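Local coordinates for probable ABC transporter extracellular-binding protein yckB (Bacillus subtilis, PDB 2IEE), which probably serves as the extracellular solute-binding component of an ABC transport system, a lipoprotein of the bacterial solute-binding protein 3 family, at residues E99-S104 and A210-K215; I91-D96 and P206-L211. All blocks are in the same frame, centred on the assembly; numbering follows the deposited sequence.

Interaction 1: residues E99-S104 and A210-K215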
ATOM      1  N   GLU A  99      -4.664   6.320  18.713  1.00 32.55           N
ATOM      2  CA  GLU A  99      -4.615   6.959  20.021  1.00 34.79           C
ATOM      3  C   GLU A  99      -3.367   7.818  20.139  1.00 34.08           C
ATOM      4  O   GLU A  99      -3.276   8.677  21.017  1.00 35.02           O
ATOM      5  CB  GLU A  99      -4.638   5.910  21.138  1.00 37.83           C
ATOM      6  CG  GLU A  99      -6.024   5.675  21.721  1.00 42.87           C
ATOM      7  CD  GLU A  99      -7.055   5.336  20.658  1.00 45.55           C
ATOM      8  OE1 GLU A  99      -7.029   4.196  20.140  1.00 46.20           O
ATOM      9  OE2 GLU A  99      -7.886   6.212  20.334  1.00 45.80           O
ATOM     10  N   LYS A 100      -2.416   7.587  19.238  1.00 32.58           N
ATOM     11  CA  LYS A 100      -1.156   8.321  19.231  1.00 31.98           C
ATOM     12  C   LYS A 100      -1.082   9.375  18.125  1.00 31.09           C
ATOM     13  O   LYS A 100      -0.321  10.331  18.230  1.00 31.24           O
ATOM     14  CB  LYS A 100       0.018   7.352  19.061  1.00 32.83           C
ATOM     15  CG  LYS A 100       0.141   6.266  20.124  1.00 35.42           C
ATOM     16  CD  LYS A 100       1.369   5.395  19.847  1.00 38.05           C
ATOM     17  CE  LYS A 100       1.612   4.360  20.938  1.00 39.63           C
ATOM     18  NZ  LYS A 100       0.577   3.291  20.963  1.00 41.13           N
ATOM     19  N   PHE A 101      -1.866   9.201  17.068  1.00 30.19           N
ATOM     20  CA  PHE A 101      -1.840  10.141  15.945  1.00 29.33           C
ATOM     21  C   PHE A 101      -3.220  10.488  15.404  1.00 28.49           C
ATOM     22  O   PHE A 101      -4.229   9.906  15.797  1.00 27.18           O
ATOM     23  CB  PHE A 101      -1.029   9.549  14.793  1.00 29.25           C
ATOM     24  CG  PHE A 101       0.395   9.253  15.139  1.00 28.39           C
ATOM     25  CD1 PHE A 101       1.334  10.275  15.202  1.00 28.09           C
ATOM     26  CD2 PHE A 101       0.806   7.946  15.384  1.00 28.40           C
ATOM     27  CE1 PHE A 101       2.671  10.005  15.505  1.00 27.05           C
ATOM     28  CE2 PHE A 101       2.136   7.660  15.688  1.00 28.82           C
ATOM     29  CZ  PHE A 101       3.070   8.697  15.746  1.00 28.24           C
ATOM     30  N   ALA A 102      -3.245  11.441  14.481  1.00 27.75           N
ATOM     31  CA  ALA A 102      -4.484  11.844  13.836  1.00 25.65           C
ATOM     32  C   ALA A 102      -4.395  11.410  12.375  1.00 25.45           C
ATOM     33  O   ALA A 102      -3.495  11.829  11.649  1.00 25.90           O
ATOM     34  CB  ALA A 102      -4.659  13.344  13.919  1.00 26.09           C
ATOM     35  N   PHE A 103      -5.321  10.561  11.953  1.00 22.26           N
ATOM     36  CA  PHE A 103      -5.350  10.083  10.577  1.00 18.92           C
ATOM     37  C   PHE A 103      -6.361  10.871   9.760  1.00 17.51           C
ATOM     38  O   PHE A 103      -7.328  11.410  10.296  1.00 16.71           O
ATOM     39  CB  PHE A 103      -5.768   8.615  10.527  1.00 18.30           C
ATOM     40  CG  PHE A 103      -4.678   7.651  10.865  1.00 18.27           C
ATOM     41  CD1 PHE A 103      -3.734   7.290   9.913  1.00 19.24           C
ATOM     42  CD2 PHE A 103      -4.632   7.051  12.118  1.00 19.35           C
ATOM     43  CE1 PHE A 103      -2.763   6.336  10.200  1.00 20.30           C
ATOM     44  CE2 PHE A 103      -3.667   6.100  12.421  1.00 19.26           C
ATOM     45  CZ  PHE A 103      -2.730   5.739  11.457  1.00 20.68           C
ATOM     46  N   SER A 104      -6.134  10.930   8.455  1.00 14.34           N
ATOM     47  CA  SER A 104      -7.074  11.587   7.566  1.00 12.82           C
ATOM     48  C   SER A 104      -8.056  10.461   7.264  1.00 13.69           C
ATOM     49  O   SER A 104      -7.860   9.336   7.721  1.00 11.63           O
ATOM     50  CB  SER A 104      -6.388  12.003   6.267  1.00 10.23           C
ATOM     51  OG  SER A 104      -5.942  10.862   5.538  1.00 14.88           O
ATOM     52  N   ALA A 210      -4.070   5.868   5.283  1.00 14.13           N
ATOM     53  CA  ALA A 210      -4.445   7.273   5.329  1.00 15.78           C
ATOM     54  C   ALA A 210      -3.245   8.117   5.706  1.00 15.37           C
ATOM     55  O   ALA A 210      -2.191   7.584   6.058  1.00 17.72           O
ATOM     56  CB  ALA A 210      -5.568   7.479   6.358  1.00 17.14           C
ATOM     57  N   LEU A 211      -3.412   9.434   5.642  1.00 15.94           N
ATOM     58  CA  LEU A 211      -2.344  10.357   5.993  1.00 14.75           C
ATOM     59  C   LEU A 211      -2.193  10.427   7.512  1.00 14.09           C
ATOM     60  O   LEU A 211      -3.181  10.550   8.241  1.00 15.45           O
ATOM     61  CB  LEU A 211      -2.647  11.748   5.444  1.00 11.74           C
ATOM     62  CG  LEU A 211      -1.511  12.759   5.616  1.00 11.84           C
ATOM     63  CD1 LEU A 211      -0.348  12.394   4.685  1.00 10.36           C
ATOM     64  CD2 LEU A 211      -2.034  14.164   5.320  1.00 11.98           C
ATOM     65  N   VAL A 212      -0.954  10.361   7.981  1.00 15.88           N
ATOM     66  CA  VAL A 212      -0.675  10.395   9.414  1.00 18.34           C
ATOM     67  C   VAL A 212      -0.132  11.744   9.875  1.00 19.04           C
ATOM     68  O   VAL A 212       0.820  12.275   9.299  1.00 17.64           O
ATOM     69  CB  VAL A 212       0.359   9.313   9.802  1.00 17.86           C
ATOM     70  CG1 VAL A 212       0.425   9.178  11.308  1.00 19.19           C
ATOM     71  CG2 VAL A 212      -0.001   7.979   9.152  1.00 21.72           C
HETATM   72  N   MSE A 213      -0.745  12.308  10.906  1.00 21.03           N
HETATM   73  CA  MSE A 213      -0.272  13.575  11.440  1.00 23.74           C
HETATM   74  C   MSE A 213      -0.405  13.639  12.957  1.00 24.04           C
HETATM   75  O   MSE A 213      -1.070  12.800  13.574  1.00 23.04           O
HETATM   76  CB  MSE A 213      -0.978  14.757  10.748  1.00 25.04           C
HETATM   77  CG  MSE A 213      -2.487  14.671  10.637  1.00 29.90           C
HETATM   78 SE   MSE A 213      -3.235  15.546   9.035  1.00 33.10          SE
HETATM   79  CE  MSE A 213      -4.375  14.083   8.490  1.00 29.80           C
ATOM     80  N   LYS A 214       0.270  14.614  13.557  1.00 25.14           N
ATOM     81  CA  LYS A 214       0.250  14.794  15.007  1.00 26.68           C
ATOM     82  C   LYS A 214      -1.204  14.862  15.455  1.00 24.26           C
ATOM     83  O   LYS A 214      -1.991  15.623  14.902  1.00 22.93           O
ATOM     84  CB  LYS A 214       0.990  16.089  15.361  1.00 30.97           C
ATOM     85  CG  LYS A 214       1.475  16.195  16.797  1.00 34.22           C
ATOM     86  CD  LYS A 214       2.265  17.488  16.976  1.00 37.28           C
ATOM     87  CE  LYS A 214       2.748  17.675  18.402  1.00 40.34           C
ATOM     88  NZ  LYS A 214       3.384  19.018  18.583  1.00 42.39           N
ATOM     89  N   LYS A 215      -1.559  14.064  16.457  1.00 25.22           N
ATOM     90  CA  LYS A 215      -2.934  14.014  16.948  1.00 25.35           C
ATOM     91  C   LYS A 215      -3.495  15.361  17.420  1.00 25.49           C
ATOM     92  O   LYS A 215      -4.711  15.564  17.420  1.00 24.36           O
ATOM     93  CB  LYS A 215      -3.048  12.966  18.061  1.00 27.52           C
ATOM     94  CG  LYS A 215      -4.478  12.598  18.421  1.00 29.94           C
ATOM     95  CD  LYS A 215      -4.535  11.289  19.194  1.00 32.01           C
ATOM     96  CE  LYS A 215      -5.940  11.013  19.710  1.00 33.32           C
ATOM     97  NZ  LYS A 215      -6.956  11.063  18.626  1.00 35.65           N
TER
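Phe103 and Val212 lie next to each other with their ends directed alike, ring atom CE1 of Phe103 being 3.4 Å from CG2 of Val212. They form a non-hydrogen-bonded pair of the short antiparallel pairing between strand 101-103, an outermost strand of the mixed sheet of this periplasmic-binding-protein-like fold, and the end of the long strand 197-214. Val212 serves both aromatic neighbours through its branching: CG1, anti to the backbone N (chi1 -169°), is 3.8 Å from CB of Phe101, while CG2 goes to Phe103. Leu76 of helix 75-81 also touches Phe101 and Val212, so large apolar residues suit this face. Across the sheet, Ala102 and Met213, a selenomethionine, share the face covered by helix 218-234. A side chain no larger than a methyl suits Ala102, because the backbone of Lys215 comes close: CB of Ala102 is 3.5 Å from CA of Lys215. The chain of Met213 bends at chi2 and chi3 and brings CE to 3.6 Å from CB of Ser104. Around Ala102 and Met213 the backbones exchange two hydrogen bonds, that from Ala102 N to Met213 O being nearly straight at 171°.

Ser104 marks the polar edge. Its N donates to Leu211 O, while its OG, held between backbone N and carbonyl carbon (chi1 64°), accepts from Leu211 N; the hydroxyl in effect does what the residue's own carbonyl would do in a regular hydrogen-bonded pair. An alanine at Ser104 would probably leave the buried Leu211 N without this acceptor and weaken the grip on that end of the pairing. At the other, exposed end Lys215 rests its aliphatic carbons against the backbone of Glu99 and Phe101, with CD 3.4 Å from Glu99 O.

Interaction 2: residues I91-D96 and P206-L211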
ATOM      1  N   ILE A  91       0.665   3.660   5.389  1.00 17.19           N
ATOM      2  CA  ILE A  91       0.513   3.317   6.794  1.00 17.38           C
ATOM      3  C   ILE A  91      -0.925   2.934   7.136  1.00 16.51           C
ATOM      4  O   ILE A  91      -1.854   3.715   6.930  1.00 14.76           O
ATOM      5  CB  ILE A  91       0.963   4.490   7.676  1.00 19.32           C
ATOM      6  CG1 ILE A  91       2.387   4.892   7.286  1.00 20.16           C
ATOM      7  CG2 ILE A  91       0.908   4.094   9.140  1.00 17.74           C
ATOM      8  CD1 ILE A  91       2.887   6.145   7.957  1.00 23.17           C
ATOM      9  N   ASP A  92      -1.100   1.726   7.665  1.00 14.85           N
ATOM     10  CA  ASP A  92      -2.430   1.245   8.006  1.00 15.50           C
ATOM     11  C   ASP A  92      -3.046   2.006   9.167  1.00 14.91           C
ATOM     12  O   ASP A  92      -2.350   2.484  10.069  1.00 12.24           O
ATOM     13  CB  ASP A  92      -2.408  -0.247   8.367  1.00 16.70           C
ATOM     14  CG  ASP A  92      -1.849  -1.122   7.254  1.00 18.36           C
ATOM     15  OD1 ASP A  92      -2.123  -0.843   6.068  1.00 20.60           O
ATOM     16  OD2 ASP A  92      -1.144  -2.104   7.572  1.00 19.61           O
ATOM     17  N   VAL A  93      -4.364   2.132   9.122  1.00 14.98           N
ATOM     18  CA  VAL A  93      -5.087   2.783  10.194  1.00 15.50           C
ATOM     19  C   VAL A  93      -5.323   1.652  11.186  1.00 16.81           C
ATOM     20  O   VAL A  93      -5.861   0.614  10.815  1.00 14.51           O
ATOM     21  CB  VAL A  93      -6.460   3.308   9.724  1.00 14.56           C
ATOM     22  CG1 VAL A  93      -7.191   3.951  10.892  1.00 14.46           C
ATOM     23  CG2 VAL A  93      -6.280   4.300   8.591  1.00 15.71           C
ATOM     24  N   THR A  94      -4.885   1.833  12.427  1.00 18.96           N
ATOM     25  CA  THR A  94      -5.091   0.823  13.461  1.00 20.11           C
ATOM     26  C   THR A  94      -5.532   1.552  14.719  1.00 20.86           C
ATOM     27  O   THR A  94      -5.210   2.725  14.901  1.00 20.25           O
ATOM     28  CB  THR A  94      -3.808   0.036  13.782  1.00 22.06           C
ATOM     29  OG1 THR A  94      -2.876   0.897  14.449  1.00 24.31           O
ATOM     30  CG2 THR A  94      -3.179  -0.515  12.503  1.00 23.26           C
ATOM     31  N   LYS A  95      -6.271   0.863  15.583  1.00 23.34           N
ATOM     32  CA  LYS A  95      -6.744   1.474  16.813  1.00 27.07           C
ATOM     33  C   LYS A  95      -5.581   1.947  17.664  1.00 27.21           C
ATOM     34  O   LYS A  95      -5.637   3.023  18.256  1.00 26.09           O
ATOM     35  CB  LYS A  95      -7.610   0.491  17.602  1.00 29.77           C
ATOM     36  CG  LYS A  95      -9.080   0.569  17.238  1.00 33.23           C
ATOM     37  CD  LYS A  95      -9.928  -0.315  18.132  1.00 35.95           C
ATOM     38  CE  LYS A  95     -11.384   0.099  18.065  1.00 36.00           C
ATOM     39  NZ  LYS A  95     -11.539   1.487  18.581  1.00 36.81           N
ATOM     40  N   ASP A  96      -4.523   1.146  17.713  1.00 28.64           N
ATOM     41  CA  ASP A  96      -3.344   1.499  18.490  1.00 31.57           C
ATOM     42  C   ASP A  96      -2.764   2.833  18.022  1.00 30.20           C
ATOM     43  O   ASP A  96      -2.497   3.722  18.828  1.00 30.71           O
ATOM     44  CB  ASP A  96      -2.285   0.401  18.368  1.00 36.02           C
ATOM     45  CG  ASP A  96      -0.969   0.787  19.014  1.00 40.54           C
ATOM     46  OD1 ASP A  96      -0.955   1.037  20.238  1.00 43.41           O
ATOM     47  OD2 ASP A  96       0.050   0.845  18.295  1.00 42.62           O
ATOM     48  N   PRO A 206      -7.932  -7.570   6.156  1.00 18.33           N
ATOM     49  CA  PRO A 206      -8.320  -6.314   5.509  1.00 17.12           C
ATOM     50  C   PRO A 206      -7.500  -5.162   6.098  1.00 16.28           C
ATOM     51  O   PRO A 206      -7.049  -5.239   7.238  1.00 15.82           O
ATOM     52  CB  PRO A 206      -9.805  -6.203   5.840  1.00 18.35           C
ATOM     53  CG  PRO A 206      -9.892  -6.860   7.191  1.00 18.04           C
ATOM     54  CD  PRO A 206      -9.022  -8.088   7.001  1.00 18.91           C
ATOM     55  N   ASN A 207      -7.301  -4.105   5.317  1.00 15.20           N
ATOM     56  CA  ASN A 207      -6.521  -2.962   5.774  1.00 14.14           C
ATOM     57  C   ASN A 207      -6.851  -1.710   4.973  1.00 15.61           C
ATOM     58  O   ASN A 207      -7.397  -1.793   3.870  1.00 16.56           O
ATOM     59  CB  ASN A 207      -5.018  -3.278   5.659  1.00 14.45           C
ATOM     60  CG  ASN A 207      -4.593  -3.656   4.231  1.00 13.34           C
ATOM     61  OD1 ASN A 207      -4.487  -2.803   3.343  1.00 12.54           O
ATOM     62  ND2 ASN A 207      -4.350  -4.940   4.012  1.00 11.95           N
ATOM     63  N   LYS A 208      -6.532  -0.554   5.545  1.00 14.81           N
ATOM     64  CA  LYS A 208      -6.763   0.729   4.899  1.00 15.00           C
ATOM     65  C   LYS A 208      -5.648   1.687   5.284  1.00 15.99           C
ATOM     66  O   LYS A 208      -5.098   1.604   6.387  1.00 16.32           O
ATOM     67  CB  LYS A 208      -8.125   1.306   5.301  1.00 18.07           C
ATOM     68  CG  LYS A 208      -8.351   1.504   6.796  1.00 19.45           C
ATOM     69  CD  LYS A 208      -9.815   1.872   7.052  1.00 19.03           C
ATOM     70  CE  LYS A 208     -10.162   1.909   8.536  1.00 17.17           C
ATOM     71  NZ  LYS A 208     -11.613   2.214   8.741  1.00 16.80           N
ATOM     72  N   GLN A 209      -5.307   2.590   4.368  1.00 15.00           N
ATOM     73  CA  GLN A 209      -4.242   3.558   4.603  1.00 13.88           C
ATOM     74  C   GLN A 209      -4.737   5.000   4.535  1.00 14.17           C
ATOM     75  O   GLN A 209      -5.692   5.324   3.819  1.00 12.68           O
ATOM     76  CB  GLN A 209      -3.112   3.360   3.587  1.00 14.37           C
ATOM     77  CG  GLN A 209      -2.470   1.990   3.616  1.00 13.36           C
ATOM     78  CD  GLN A 209      -3.401   0.902   3.125  1.00 11.91           C
ATOM     79  OE1 GLN A 209      -3.957   0.999   2.037  1.00 13.96           O
ATOM     80  NE2 GLN A 209      -3.565  -0.147   3.924  1.00 12.09           N
ATOM     81  N   ALA A 210      -4.070   5.868   5.283  1.00 14.13           N
ATOM     82  CA  ALA A 210      -4.445   7.273   5.329  1.00 15.78           C
ATOM     83  C   ALA A 210      -3.245   8.117   5.706  1.00 15.37           C
ATOM     84  O   ALA A 210      -2.191   7.584   6.058  1.00 17.72           O
ATOM     85  CB  ALA A 210      -5.568   7.479   6.358  1.00 17.14           C
ATOM     86  N   LEU A 211      -3.412   9.434   5.642  1.00 15.94           N
ATOM     87  CA  LEU A 211      -2.344  10.357   5.993  1.00 14.75           C
ATOM     88  C   LEU A 211      -2.193  10.427   7.512  1.00 14.09           C
ATOM     89  O   LEU A 211      -3.181  10.550   8.241  1.00 15.45           O
ATOM     90  CB  LEU A 211      -2.647  11.748   5.444  1.00 11.74           C
ATOM     91  CG  LEU A 211      -1.511  12.759   5.616  1.00 11.84           C
ATOM     92  CD1 LEU A 211      -0.348  12.394   4.685  1.00 10.36           C
ATOM     93  CD2 LEU A 211      -2.034  14.164   5.320  1.00 11.98           C
TER
HETATM   94  O   HOH W   1       0.233   6.530   4.759  1.00 10.94           O
HETATM   95  O   HOH W   2      -5.482  -0.889   8.367  1.00 25.78           O
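The carboxylate of Asp92 and the amide of Gln209 belong to side chains that run next to each other in the same sense, and their planes are turned 67° apart. Gln209 NE2 donates to Asp92 OD1 over 2.7 Å; OD1 sits only 11° out of the amide plane, and the nitrogen meets it nearly along the C-O axis of the carboxylate. The same NE2 also gives a hydrogen bond to Asn207 OD1 at 2.9 Å, approaching from 29° off the plane of that carbonyl. Two acceptors therefore grip one amide nitrogen and hold the group against turning, while Gln209 OE1 receives Lys108 NZ. A primary amide suits this place because it offers two N-H groups and an acceptor together. A bend at chi2 places CD of Gln209 near Asp92 OD1.

Asp92 and Gln209 also form a single backbone bridge, where the segment leading into helix 95-98 brushes the long strand 197-214 of the mixed sheet of this solute-binding-protein fold. Its direct bond runs from Val93 N to Lys208 O. Two waters extend the join: one accepts from Ile91 N and donates to Ala210 O, the other accepts from Lys208 N and donates to Val93 O. Beyond the polar groups, Val93 turns its side chain toward the strand. Its CG2 lies 3.9 Å from the CB of Ala210, and also 3.9 Å from CG of Lys208, whose extended aliphatic chain crosses the valine at a slant. CG2, anti to the carbonyl carbon, is the branch that meets both; a short apolar side chain suits a place between a methyl and an aliphatic chain.

Overall arrangement
Interactions 1 and 2 have centres about 10 Å apart and end on the same long strand, 197-214, sharing Ala210 and Leu211. Their other partners follow in chain order: 91-96 leads into helix 95-98, which is followed by strand 101-103, while 206-215 returns more than a hundred residues later. The strand thus receives 91-96 first along its length and 99-104 further on. The two contacts also touch directly: Phe103 CZ is 3.6 Å from Asp92 O, and Val212 CG2 is 3.6 Å from Ile91 CD1. Together they hold residues 91-104, from loop through helix to edge strand, to one strand of the mixed sheet within the solute-binding family region.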